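Local coordinates for protein endo-alpha-mannosidase (Bacteroides thetaiotaomicron, PDB 4ACY) that hydrolyses alpha-mannosidic bonds within glycan chains as an endo-acting family 99 glycoside hydrolase, at residues Gly226-Glu231 with Thr255-Pro260; Pro92-Tyr97 with Arg106-Met111; Lys205-Gly210 with Ala240-Phe245; Pro65-Pro70 with Arg289-Asn294; Asp40-Phe45 with Ala115-Leu120. All coordinates share one frame; numbering follows the deposited sequence. Where two conformers were deposited one is given.

Contact 1: Gly226-Glu231 with Thr255-Pro260; sequences GLTLKE and TNASTP
Thr-228, just past strand 223-227, brings its methyl CG2 to 3.8 Å from CB of Ala-257. OG1 of Thr-228 is anti to the backbone N (chi1 -173°), which leaves CG2 between the backbone N and the carbonyl carbon. The carbonyl Thr-228 O presses on the same Ala-257 CB at 3.2 Å. This oxygen also accepts a hydrogen bond from a water, and that water accepts one from Thr-255 OG1 at 2.7 Å. Thr-255 OG1 in turn receives the hydroxyl of Ser-258.

Leu-229 follows. Its carbonyl O takes the N-H of Ala-257, N to O 2.9 Å, with the donor above the carbonyl plane. Leu-229 CD2 meets Thr-255 CG2 at 3.9 Å, and the two side chains cross at about a right angle.

The first segment leaves the C-terminal end of strand 223-227 in a TIM barrel. Residues 255-260 belong to the loop between strand 244-246 and helix 263-272. The contact thus ties two neighbouring beta-alpha loops together. Asn-256 to Thr-259 form a type I turn, and Thr-259 OG1 bonds back to Thr-255 O.

Lys-230 packs its CB on CB of Asn-256 at 3.6 Å, while the rest of its chain leads away. At Glu-231 the backbone N donates to Asn-256 OD1 over 2.7 Å. The bond is nearly straight at 173°, and the N lies above the amide plane. Asn-256 OD1 also sits beside CB of Glu-231. Met-266 of helix 263-272 touches the side chains of Thr-228, Glu-231 and Ala-257.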
# COMPACT_ATOMS: atom_id res chain seq x y z
N GLY A 226 3.90 -6.68 10.25
CA GLY A 226 5.07 -7.02 9.42
C GLY A 226 4.72 -7.72 8.12
O GLY A 226 3.68 -8.37 7.99
N LEU A 227 5.58 -7.55 7.12
CA LEU A 227 5.41 -8.22 5.84
C LEU A 227 5.93 -9.64 5.98
O LEU A 227 7.08 -9.86 6.38
CB LEU A 227 6.18 -7.49 4.73
CG LEU A 227 6.04 -8.05 3.31
CD1 LEU A 227 4.60 -8.03 2.88
CD2 LEU A 227 6.90 -7.22 2.35
N THR A 228 5.05 -10.60 5.70
CA THR A 228 5.44 -12.00 5.71
C THR A 228 5.58 -12.46 4.26
O THR A 228 4.81 -12.06 3.41
CB THR A 228 4.45 -12.90 6.50
OG1 THR A 228 4.99 -14.24 6.61
CG2 THR A 228 3.09 -12.95 5.84
N LEU A 229 6.59 -13.29 4.01
CA LEU A 229 6.82 -13.88 2.68
C LEU A 229 6.25 -15.28 2.53
O LEU A 229 5.93 -15.72 1.43
CB LEU A 229 8.32 -13.95 2.40
CG LEU A 229 9.06 -12.62 2.36
CD1 LEU A 229 10.55 -12.96 2.22
CD2 LEU A 229 8.55 -11.77 1.21
N LYS A 230 6.12 -16.00 3.64
CA LYS A 230 5.67 -17.37 3.58
C LYS A 230 5.06 -17.83 4.89
O LYS A 230 5.48 -17.42 5.97
CB LYS A 230 6.81 -18.31 3.16
CG LYS A 230 8.02 -18.35 4.10
CD LYS A 230 9.22 -19.05 3.45
CE LYS A 230 10.01 -18.11 2.57
NZ LYS A 230 10.86 -18.85 1.59
N GLU A 231 4.05 -18.69 4.77
CA GLU A 231 3.37 -19.29 5.90
C GLU A 231 4.32 -19.92 6.92
O GLU A 231 4.08 -19.84 8.13
CB GLU A 231 2.36 -20.32 5.35
CG GLU A 231 1.56 -21.06 6.39
CD GLU A 231 0.21 -21.49 5.87
OE1 GLU A 231 0.07 -21.73 4.64
OE2 GLU A 231 -0.70 -21.58 6.70
N THR A 255 4.94 -14.49 -3.97
CA THR A 255 5.46 -15.13 -2.78
C THR A 255 4.44 -16.17 -2.30
O THR A 255 3.29 -16.16 -2.72
CB THR A 255 5.72 -14.14 -1.63
OG1 THR A 255 4.49 -13.55 -1.22
CG2 THR A 255 6.74 -13.06 -2.01
N ASN A 256 4.88 -17.05 -1.41
CA ASN A 256 3.98 -17.98 -0.73
C ASN A 256 2.84 -17.22 -0.04
O ASN A 256 1.67 -17.60 -0.14
CB ASN A 256 4.77 -18.85 0.26
CG ASN A 256 3.88 -19.71 1.13
OD1 ASN A 256 3.41 -19.27 2.17
ND2 ASN A 256 3.69 -20.96 0.72
N ALA A 257 3.18 -16.14 0.65
CA ALA A 257 2.17 -15.36 1.38
C ALA A 257 1.16 -14.65 0.47
O ALA A 257 0.03 -14.36 0.90
CB ALA A 257 2.83 -14.36 2.28
N SER A 258 1.56 -14.33 -0.77
CA SER A 258 0.65 -13.67 -1.72
C SER A 258 0.03 -14.67 -2.68
O SER A 258 -0.35 -14.33 -3.79
CB SER A 258 1.34 -12.54 -2.49
OG SER A 258 2.42 -13.04 -3.27
N THR A 259 -0.06 -15.92 -2.22
CA THR A 259 -0.77 -16.98 -2.91
C THR A 259 -2.10 -17.18 -2.16
O THR A 259 -2.09 -17.69 -1.04
CB THR A 259 0.05 -18.27 -2.87
OG1 THR A 259 1.36 -18.04 -3.44
CG2 THR A 259 -0.65 -19.37 -3.61
N PRO A 260 -3.24 -16.77 -2.77
CA PRO A 260 -4.52 -16.77 -2.02
C PRO A 260 -4.97 -18.13 -1.47
O PRO A 260 -5.68 -18.17 -0.46
CB PRO A 260 -5.52 -16.23 -3.05
CG PRO A 260 -4.68 -15.27 -3.86
CD PRO A 260 -3.33 -15.95 -4.00
O HOH W 1 4.39 -11.65 0.70

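Contact 2: Pro92-Tyr97 with Arg106-Met111; sequences PELGTY and RKHIRM
His-108 turns the edge of its imidazole toward the face of the Tyr-97 ring, an offset edge-to-face pair. The ring centroids are 4.8 Å apart and the planes stand at 79°. The two side chains reach toward each other tip to tip. In Tyr-97, CG lies between the backbone N and the carbonyl carbon (chi1 60°). The backbones stay well apart, so side chains alone make the contact.

Leu-94 fills the next place. Its CD1 lies against the imidazole of His-108 and also meets the CE methyl of Met-111, a selenomethionine in this crystal, at 4.0 Å. The other branch, Leu-94 CD2, touches the aliphatic CD of Lys-107 at 3.9 Å. Glu-93 closes the outer side, with OE1 3.9 Å from CE of Met-111. Leu-94 and Glu-93 are the central residues of a type I turn, Pro-92 to Gly-95, and Gly-95 N bonds back to Pro-92 O.

This loop precedes helix 102-115, which lies between barrel strands 42-46 and 117-124, and folds back on it. The hydroxyl of Tyr-97 bonds to Glu-337 and to Asn-328, and weakly to Trp-330. A phenylalanine in place of Tyr-97 keeps the ring for His-108 but would probably leave Glu-337 and Asn-328 without the hydroxyl they share. Phe-327 and Tyr-46 also meet the His-108 ring. The chemistry therefore runs from charged chains at the outer side to an aromatic cluster inside, where ring packing and the bonds of one hydroxyl together probably hold the Tyr-97 ring in its tilt.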
# COMPACT_ATOMS: atom_id res chain seq x y z
N PRO A 92 -2.67 7.67 -15.98
CA PRO A 92 -3.71 8.17 -15.07
C PRO A 92 -4.73 9.13 -15.71
O PRO A 92 -4.36 10.00 -16.51
CB PRO A 92 -2.92 8.96 -14.02
CG PRO A 92 -1.53 8.36 -14.04
CD PRO A 92 -1.32 8.10 -15.54
N GLU A 93 -5.98 8.99 -15.30
CA GLU A 93 -7.00 9.99 -15.63
C GLU A 93 -6.52 11.39 -15.24
O GLU A 93 -6.73 12.37 -15.98
CB GLU A 93 -8.31 9.66 -14.93
CG GLU A 93 -9.41 10.66 -15.32
CD GLU A 93 -10.68 10.52 -14.53
OE1 GLU A 93 -10.70 9.88 -13.47
OE2 GLU A 93 -11.69 11.09 -14.98
N LEU A 94 -5.86 11.50 -14.08
CA LEU A 94 -5.41 12.80 -13.57
C LEU A 94 -4.05 13.25 -14.13
O LEU A 94 -3.50 14.27 -13.70
CB LEU A 94 -5.44 12.80 -12.03
CG LEU A 94 -6.82 12.59 -11.41
CD1 LEU A 94 -6.71 12.59 -9.90
CD2 LEU A 94 -7.81 13.68 -11.84
N GLY A 95 -3.53 12.50 -15.09
CA GLY A 95 -2.29 12.83 -15.76
C GLY A 95 -1.08 12.66 -14.87
O GLY A 95 -1.11 11.87 -13.92
N THR A 96 -0.03 13.42 -15.18
CA THR A 96 1.21 13.41 -14.38
C THR A 96 1.02 14.33 -13.20
O THR A 96 1.58 15.43 -13.15
CB THR A 96 2.46 13.80 -15.21
OG1 THR A 96 2.22 15.04 -15.93
CG2 THR A 96 2.79 12.70 -16.18
N TYR A 97 0.21 13.87 -12.26
CA TYR A 97 -0.19 14.72 -11.16
C TYR A 97 0.85 14.87 -10.07
O TYR A 97 1.78 14.08 -9.96
CB TYR A 97 -1.48 14.23 -10.55
CG TYR A 97 -1.49 12.83 -9.96
CD1 TYR A 97 -0.95 12.57 -8.69
CD2 TYR A 97 -2.12 11.78 -10.63
CE1 TYR A 97 -1.01 11.30 -8.13
CE2 TYR A 97 -2.20 10.51 -10.07
CZ TYR A 97 -1.64 10.28 -8.82
OH TYR A 97 -1.73 9.01 -8.28
N ARG A 106 -7.76 16.20 -2.82
CA ARG A 106 -9.22 16.21 -2.71
C ARG A 106 -9.87 15.14 -3.61
O ARG A 106 -10.74 14.39 -3.16
CB ARG A 106 -9.82 17.60 -3.01
CG ARG A 106 -11.33 17.62 -2.86
CD ARG A 106 -11.95 18.93 -3.35
NE ARG A 106 -11.91 19.09 -4.81
CZ ARG A 106 -12.68 18.44 -5.68
NH1 ARG A 106 -13.59 17.55 -5.28
NH2 ARG A 106 -12.55 18.68 -6.98
N LYS A 107 -9.43 15.07 -4.86
CA LYS A 107 -9.97 14.09 -5.79
C LYS A 107 -9.68 12.64 -5.37
O LYS A 107 -10.55 11.77 -5.48
CB LYS A 107 -9.46 14.37 -7.20
CG LYS A 107 -10.27 15.44 -7.91
CD LYS A 107 -9.61 15.85 -9.20
CE LYS A 107 -10.50 16.87 -9.93
NZ LYS A 107 -9.70 17.67 -10.88
N HIS A 108 -8.47 12.40 -4.86
CA HIS A 108 -8.10 11.04 -4.40
C HIS A 108 -8.99 10.58 -3.24
O HIS A 108 -9.43 9.43 -3.19
CB HIS A 108 -6.64 10.99 -3.96
CG HIS A 108 -5.65 10.90 -5.08
ND1 HIS A 108 -6.01 10.71 -6.40
CD2 HIS A 108 -4.30 10.91 -5.06
CE1 HIS A 108 -4.92 10.63 -7.15
NE2 HIS A 108 -3.87 10.74 -6.35
N ILE A 109 -9.25 11.50 -2.31
CA ILE A 109 -10.12 11.22 -1.17
C ILE A 109 -11.53 10.91 -1.68
O ILE A 109 -12.15 9.93 -1.26
CB ILE A 109 -10.11 12.39 -0.14
CG1 ILE A 109 -8.74 12.49 0.56
CG2 ILE A 109 -11.27 12.26 0.86
CD1 ILE A 109 -8.33 11.22 1.35
N ARG A 110 -12.04 11.72 -2.61
CA ARG A 110 -13.35 11.45 -3.21
C ARG A 110 -13.40 10.06 -3.87
O ARG A 110 -14.44 9.38 -3.82
CB ARG A 110 -13.73 12.55 -4.20
N MSE A 111 -12.27 9.64 -4.46
CA MSE A 111 -12.21 8.33 -5.10
C MSE A 111 -12.29 7.21 -4.07
O MSE A 111 -12.87 6.16 -4.33
CB MSE A 111 -10.95 8.20 -5.95
CG MSE A 111 -10.99 9.08 -7.20
SE MSE A 111 -9.25 9.16 -8.05
CE MSE A 111 -9.79 10.06 -9.69

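Contact 3: Lys205-Gly210 with Ala240-Phe245; sequences KLFAAG and ACMDGF
Phe-207, the last residue of helix 200-207, packs on Ala-240, Cys-241 and Met-242, which lead into strand 244-246. Both segments belong to the TIM barrel, and the contact lies where a helix ends and where a later strand is about to begin. Cys-241 closes helix 235-239 with a Schellman motif, at positive phi.

CB of Phe-207 meets two carbonyl oxygens, Ala-240 O and Cys-241 O, each at 3.4 Å. It also touches CB of Cys-241 at 3.8 Å. CG is anti to the carbonyl carbon (chi1 -63°), and the side chain crosses Met-242 obliquely. CD2 then meets Ala-240 O, which lies in the ring plane at its edge, 3.7 Å away. CD2 also touches CG of Met-242, a selenomethionine here, at 4.0 Å. Farther out, CE2 comes within 4.1 Å of Met-242 CE.

Leu-206 CG lies over one face of the ring, toward the rim. The ring of Phe-224 also stacks with Phe-207. Arg-216 links the segments by bonding to both Phe-207 O and Cys-241 O. Beyond the helix end, Ala-208 CB rests on SG of Cys-241 at 3.7 Å.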
# COMPACT_ATOMS: atom_id res chain seq x y z
N LYS A 205 13.41 -5.85 20.54
CA LYS A 205 13.88 -4.74 21.36
C LYS A 205 12.90 -3.57 21.36
O LYS A 205 12.81 -2.80 22.31
CB LYS A 205 15.25 -4.26 20.88
CG LYS A 205 16.34 -5.30 21.09
CD LYS A 205 17.63 -4.86 20.44
CE LYS A 205 18.76 -5.79 20.85
NZ LYS A 205 19.99 -5.41 20.09
N LEU A 206 12.18 -3.44 20.24
CA LEU A 206 11.22 -2.37 20.04
C LEU A 206 9.79 -2.80 20.41
O LEU A 206 9.02 -1.98 20.92
CB LEU A 206 11.27 -1.92 18.56
CG LEU A 206 10.34 -0.78 18.15
CD1 LEU A 206 10.74 0.47 18.91
CD2 LEU A 206 10.41 -0.54 16.63
N PHE A 207 9.45 -4.06 20.17
CA PHE A 207 8.05 -4.51 20.25
C PHE A 207 7.71 -5.47 21.41
O PHE A 207 6.54 -5.70 21.69
CB PHE A 207 7.59 -5.15 18.93
CG PHE A 207 7.58 -4.20 17.76
CD1 PHE A 207 7.13 -2.89 17.89
CD2 PHE A 207 7.99 -4.65 16.50
CE1 PHE A 207 7.11 -2.02 16.79
CE2 PHE A 207 7.97 -3.79 15.39
CZ PHE A 207 7.54 -2.48 15.54
N ALA A 208 8.72 -6.05 22.06
CA ALA A 208 8.48 -6.84 23.28
C ALA A 208 8.21 -5.89 24.44
O ALA A 208 8.78 -4.81 24.52
CB ALA A 208 9.66 -7.75 23.60
N ALA A 209 7.32 -6.30 25.35
CA ALA A 209 7.00 -5.48 26.53
C ALA A 209 8.28 -5.07 27.28
O ALA A 209 8.44 -3.90 27.64
CB ALA A 209 6.05 -6.24 27.46
N GLY A 210 9.19 -6.02 27.48
CA GLY A 210 10.45 -5.75 28.18
C GLY A 210 11.58 -5.24 27.32
O GLY A 210 12.69 -5.02 27.82
N ALA A 240 9.28 -11.58 16.75
CA ALA A 240 9.48 -10.15 16.61
C ALA A 240 8.54 -9.34 17.51
O ALA A 240 8.71 -8.13 17.66
CB ALA A 240 9.28 -9.74 15.15
N CYS A 241 7.55 -10.02 18.10
CA CYS A 241 6.54 -9.40 18.96
C CYS A 241 5.66 -8.39 18.21
O CYS A 241 5.12 -7.45 18.80
CB CYS A 241 7.17 -8.75 20.20
SG CYS A 241 7.92 -9.99 21.29
N MSE A 242 5.50 -8.62 16.91
CA MSE A 242 4.57 -7.82 16.13
C MSE A 242 3.15 -8.24 16.40
O MSE A 242 2.90 -9.35 16.89
CB MSE A 242 4.88 -7.96 14.65
CG MSE A 242 6.25 -7.52 14.36
SE MSE A 242 6.77 -8.09 12.60
CE MSE A 242 7.33 -6.32 12.23
N ASP A 243 2.21 -7.36 16.06
CA ASP A 243 0.80 -7.61 16.32
C ASP A 243 0.10 -8.35 15.20
O ASP A 243 -1.01 -8.85 15.37
CB ASP A 243 0.11 -6.28 16.58
CG ASP A 243 0.73 -5.56 17.73
OD1 ASP A 243 0.37 -5.91 18.89
OD2 ASP A 243 1.60 -4.70 17.51
N GLY A 244 0.75 -8.40 14.04
CA GLY A 244 0.16 -9.08 12.91
C GLY A 244 1.04 -9.07 11.69
O GLY A 244 2.22 -8.71 11.75
N PHE A 245 0.44 -9.47 10.57
CA PHE A 245 1.19 -9.62 9.32
C PHE A 245 0.35 -9.33 8.09
O PHE A 245 -0.86 -9.55 8.09
CB PHE A 245 1.81 -11.02 9.21
CG PHE A 245 0.83 -12.14 9.37
CD1 PHE A 245 0.46 -12.59 10.64
CD2 PHE A 245 0.29 -12.79 8.25
CE1 PHE A 245 -0.45 -13.64 10.79
CE2 PHE A 245 -0.61 -13.85 8.40
CZ PHE A 245 -0.98 -14.28 9.67

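Contact 4: Pro65-Pro70 with Arg289-Asn294; sequences PIALAP and RIRPWN
Ile-290 O is gripped twice, by the N-H of Ala-67 and by a water. The Ala-67 N to Ile-290 O bond is 2.8 Å and nearly straight, 172°, with the donor close to the line of the carbonyl. The water donates to Ile-290 O at 2.9 Å and, weakly, to Pro-65 O.

A second bond runs the other way. Trp-293 NE1 donates to Ala-67 O at 2.9 Å. The oxygen lies in the indole plane, but the N-H comes from above the carbonyl plane and the bond is bent to 140°. The indole then serves as a platform. Ala-69 CA stands over its five-membered ring, 3.4 Å from the centroid. Pro-70 CD stands over the six-membered ring, 3.6 Å from its centroid. Both are CH-pi contacts on one face, while CB of Arg-291 and CB of Asn-294 lie over the opposite face, toward its rim. Ile-66 CG2 and Pro-292 CD are tightly packed at 3.5 Å.

Residues 291-294 form a type I turn. They lie in the loop from barrel strand 276-281 to helix 305-316. Strand 64-66, which supplies the start of the first segment, pairs antiparallel with strand 77-79, where Ile-79 touches both Ile-66 and Arg-289.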
# COMPACT_ATOMS: atom_id res chain seq x y z
N PRO A 65 13.94 5.64 -13.10
CA PRO A 65 14.93 4.81 -13.77
C PRO A 65 14.33 3.49 -14.27
O PRO A 65 13.25 3.09 -13.82
CB PRO A 65 15.99 4.51 -12.69
CG PRO A 65 15.71 5.37 -11.56
CD PRO A 65 14.29 5.92 -11.69
N ILE A 66 15.02 2.85 -15.20
CA ILE A 66 14.65 1.53 -15.69
C ILE A 66 15.62 0.52 -15.07
O ILE A 66 16.83 0.62 -15.30
CB ILE A 66 14.72 1.45 -17.23
CG1 ILE A 66 13.81 2.50 -17.88
CG2 ILE A 66 14.30 0.07 -17.70
CD1 ILE A 66 13.97 2.59 -19.40
N ALA A 67 15.10 -0.43 -14.28
CA ALA A 67 15.95 -1.31 -13.45
C ALA A 67 16.59 -2.44 -14.24
O ALA A 67 15.97 -2.99 -15.15
CB ALA A 67 15.13 -1.89 -12.30
N LEU A 68 17.83 -2.80 -13.88
CA LEU A 68 18.50 -3.95 -14.46
C LEU A 68 17.91 -5.27 -13.93
O LEU A 68 17.42 -5.32 -12.79
CB LEU A 68 20.00 -3.90 -14.12
CG LEU A 68 20.78 -2.71 -14.71
CD1 LEU A 68 22.15 -2.62 -14.03
CD2 LEU A 68 20.92 -2.88 -16.22
N ALA A 69 17.95 -6.30 -14.77
CA ALA A 69 17.56 -7.66 -14.38
C ALA A 69 18.45 -8.11 -13.22
O ALA A 69 19.63 -7.73 -13.16
CB ALA A 69 17.67 -8.63 -15.55
N PRO A 70 17.88 -8.89 -12.28
CA PRO A 70 18.68 -9.32 -11.14
C PRO A 70 19.91 -10.09 -11.60
O PRO A 70 19.80 -11.03 -12.41
CB PRO A 70 17.73 -10.23 -10.33
CG PRO A 70 16.55 -10.55 -11.27
CD PRO A 70 16.49 -9.40 -12.23
N ARG A 289 7.45 -1.37 -17.83
CA ARG A 289 8.13 -0.13 -18.19
C ARG A 289 9.35 0.11 -17.30
O ARG A 289 10.45 0.41 -17.79
CB ARG A 289 7.16 1.06 -18.18
CG ARG A 289 6.11 0.99 -19.29
CD ARG A 289 6.58 1.73 -20.54
NE ARG A 289 6.11 3.10 -20.55
CZ ARG A 289 6.57 4.06 -21.35
NH1 ARG A 289 7.53 3.79 -22.23
NH2 ARG A 289 6.07 5.28 -21.27
N ILE A 290 9.17 -0.03 -15.98
CA ILE A 290 10.27 0.18 -15.04
C ILE A 290 11.15 -1.05 -14.84
O ILE A 290 12.30 -0.91 -14.43
CB ILE A 290 9.81 0.77 -13.67
CG1 ILE A 290 8.90 -0.19 -12.89
CG2 ILE A 290 9.13 2.13 -13.85
CD1 ILE A 290 9.15 -0.13 -11.37
N ARG A 291 10.61 -2.24 -15.14
CA ARG A 291 11.34 -3.52 -15.01
C ARG A 291 11.10 -4.43 -16.22
O ARG A 291 10.34 -5.41 -16.14
CB ARG A 291 10.98 -4.25 -13.70
CG ARG A 291 11.21 -3.44 -12.44
CD ARG A 291 10.79 -4.22 -11.20
NE ARG A 291 11.01 -3.45 -9.98
CZ ARG A 291 10.06 -3.11 -9.11
NH1 ARG A 291 8.79 -3.47 -9.32
NH2 ARG A 291 10.38 -2.42 -8.01
N PRO A 292 11.76 -4.14 -17.36
CA PRO A 292 11.39 -4.79 -18.63
C PRO A 292 11.54 -6.31 -18.60
O PRO A 292 10.88 -7.00 -19.37
CB PRO A 292 12.36 -4.18 -19.65
CG PRO A 292 12.87 -2.93 -19.04
CD PRO A 292 12.69 -3.01 -17.54
N TRP A 293 12.42 -6.80 -17.71
CA TRP A 293 12.74 -8.22 -17.54
C TRP A 293 11.72 -8.97 -16.67
O TRP A 293 11.81 -10.20 -16.52
CB TRP A 293 14.15 -8.34 -16.90
CG TRP A 293 14.27 -7.40 -15.75
CD1 TRP A 293 14.74 -6.11 -15.79
CD2 TRP A 293 13.84 -7.62 -14.41
NE1 TRP A 293 14.64 -5.53 -14.56
CE2 TRP A 293 14.10 -6.44 -13.68
CE3 TRP A 293 13.28 -8.72 -13.73
CZ2 TRP A 293 13.82 -6.31 -12.32
CZ3 TRP A 293 13.00 -8.60 -12.38
CH2 TRP A 293 13.26 -7.41 -11.69
N ASN A 294 10.76 -8.23 -16.11
CA ASN A 294 9.90 -8.79 -15.05
C ASN A 294 8.52 -9.25 -15.53
O ASN A 294 7.56 -9.27 -14.75
CB ASN A 294 9.75 -7.78 -13.89
CG ASN A 294 9.28 -8.42 -12.58
OD1 ASN A 294 9.51 -9.61 -12.32
ND2 ASN A 294 8.63 -7.62 -11.74
O HOH W 2 12.80 0.38 -11.83

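Contact 5: Asp40-Phe45 with Ala115-Leu120; sequences DHTISF and ANVGVL
Ile-43 and Val-119 lie side by side on one face of the sheet and point the same way. CG1 of Ile-43 is 3.8 Å from CB of Val-119, and both Ile-43 branches also meet Val-119 CG1. The backbone is close here too. Val-119 O accepts the N-H of Ser-44, N to O 2.9 Å and 162°. It also receives a CA-H...O contact from Ile-43 CA at 3.3 Å. An alanine in place of Ile-43 would probably open a gap beside CB and CG1 of Val-119.

The face that carries Ser-44 and Leu-120 is packed as well. Ser-44 OG lies 3.6 Å from CA of Leu-120. His-112 of helix 102-115 touches Ser-44, Val-117 and Leu-120. OG1 of Thr-42 is anti to the carbonyl carbon (chi1 -58°), which leaves CG2 anti to the backbone N. This CG2 meets CG2 of Val-117 at 3.9 Å, the side chains crossing at about a right angle.

The contact slackens toward Asp-40. The bond from Val-119 N to Thr-42 O is weak, 3.4 Å long. The chain turns a corner at residues 40 and 41, and Asp-40 is exposed. Its OD1 takes the N-H of His-41 ND1, in the imidazole plane but from above the carboxylate plane. Gly-118 passes beside this corner, its CA nearest that of Asp-40.

The short strand segments 42-45 and 117-120 run in the same sense, their axes 49° apart. Helix 102-115 connects the two strands in a beta-alpha-beta crossover, as expected of the first two strands of a TIM barrel.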
# COMPACT_ATOMS: atom_id res chain seq x y z
N ASP A 40 -14.07 1.00 7.72
CA ASP A 40 -12.88 1.26 8.49
C ASP A 40 -11.99 0.03 8.73
O ASP A 40 -11.09 0.09 9.53
CB ASP A 40 -13.22 1.96 9.82
CG ASP A 40 -14.15 1.14 10.70
OD1 ASP A 40 -14.28 -0.08 10.49
OD2 ASP A 40 -14.77 1.74 11.60
N HIS A 41 -12.25 -1.06 8.02
CA HIS A 41 -11.39 -2.24 8.09
C HIS A 41 -10.81 -2.56 6.70
O HIS A 41 -10.30 -3.65 6.49
CB HIS A 41 -12.16 -3.46 8.64
CG HIS A 41 -12.20 -3.52 10.13
ND1 HIS A 41 -12.79 -2.55 10.91
CD2 HIS A 41 -11.74 -4.46 11.00
CE1 HIS A 41 -12.67 -2.86 12.18
NE2 HIS A 41 -12.04 -4.02 12.27
N THR A 42 -10.92 -1.60 5.79
CA THR A 42 -10.38 -1.75 4.43
C THR A 42 -9.37 -0.64 4.22
O THR A 42 -9.68 0.52 4.42
CB THR A 42 -11.49 -1.63 3.38
OG1 THR A 42 -12.48 -2.64 3.64
CG2 THR A 42 -10.94 -1.83 1.96
N ILE A 43 -8.15 -1.02 3.83
CA ILE A 43 -7.03 -0.09 3.85
C ILE A 43 -6.33 -0.09 2.49
O ILE A 43 -5.83 -1.12 2.06
CB ILE A 43 -6.00 -0.49 4.94
CG1 ILE A 43 -6.69 -0.62 6.31
CG2 ILE A 43 -4.91 0.55 5.01
CD1 ILE A 43 -5.88 -1.39 7.37
N SER A 44 -6.31 1.04 1.80
CA SER A 44 -5.60 1.09 0.52
C SER A 44 -4.13 1.40 0.75
O SER A 44 -3.78 2.10 1.71
CB SER A 44 -6.20 2.14 -0.41
OG SER A 44 -5.93 3.46 0.07
N PHE A 45 -3.28 0.93 -0.14
CA PHE A 45 -1.89 1.40 -0.11
C PHE A 45 -1.74 2.65 -1.01
O PHE A 45 -1.95 2.60 -2.24
CB PHE A 45 -0.90 0.27 -0.44
CG PHE A 45 -0.77 -0.72 0.69
CD1 PHE A 45 -0.31 -0.29 1.95
CD2 PHE A 45 -1.14 -2.05 0.52
CE1 PHE A 45 -0.24 -1.20 3.03
CE2 PHE A 45 -1.04 -2.96 1.59
CZ PHE A 45 -0.60 -2.54 2.84
N ALA A 115 -15.06 4.22 -3.64
CA ALA A 115 -14.69 2.81 -3.44
C ALA A 115 -15.12 2.24 -2.08
O ALA A 115 -14.96 1.04 -1.83
CB ALA A 115 -13.16 2.64 -3.61
N ASN A 116 -15.68 3.10 -1.23
CA ASN A 116 -16.08 2.74 0.15
C ASN A 116 -14.89 2.34 1.03
O ASN A 116 -15.06 1.63 2.02
CB ASN A 116 -17.12 1.61 0.17
CG ASN A 116 -18.48 2.04 -0.33
OD1 ASN A 116 -19.39 1.23 -0.44
ND2 ASN A 116 -18.62 3.32 -0.65
N VAL A 117 -13.70 2.80 0.65
CA VAL A 117 -12.47 2.48 1.39
C VAL A 117 -12.23 3.61 2.40
O VAL A 117 -11.99 4.75 2.02
CB VAL A 117 -11.26 2.31 0.43
CG1 VAL A 117 -9.93 2.16 1.22
CG2 VAL A 117 -11.48 1.13 -0.53
N GLY A 118 -12.33 3.29 3.70
CA GLY A 118 -12.22 4.33 4.73
C GLY A 118 -10.83 4.64 5.26
O GLY A 118 -10.67 5.57 6.06
N VAL A 119 -9.83 3.89 4.82
CA VAL A 119 -8.47 4.06 5.34
C VAL A 119 -7.44 4.01 4.22
O VAL A 119 -7.52 3.15 3.36
CB VAL A 119 -8.09 2.94 6.33
CG1 VAL A 119 -6.89 3.37 7.20
CG2 VAL A 119 -9.28 2.56 7.20
N LEU A 120 -6.49 4.94 4.27
CA LEU A 120 -5.37 5.00 3.32
C LEU A 120 -4.13 4.77 4.18
O LEU A 120 -4.01 5.37 5.25
CB LEU A 120 -5.29 6.40 2.68
CG LEU A 120 -6.38 6.95 1.73
CD1 LEU A 120 -7.73 7.19 2.42
CD2 LEU A 120 -5.90 8.27 1.14

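All five contacts lie in one TIM-barrel domain, contact 4 in its loops. Contact 5 joins the first two strands, and helix 102-115 of contact 2 leads into the second. Contacts 2 and 5 touch where Ile-109 CD1 meets Leu-120 CD2 at 3.8 Å. Contacts 1 and 3 share neighbouring strands 223-227 and 244-246, and Gly-226 N lies 3.0 Å from Gly-244 O, a probable hydrogen bond. As in TIM barrels generally, the active site is expected at the C-terminal ends of the strands, where contact 1 lies. Contact 4 is peripheral, with nearest atoms about 10 Å from contact 2. A glycerol, probably from the crystallisation liquor, lies about 3 Å from the Pro-65 side chain.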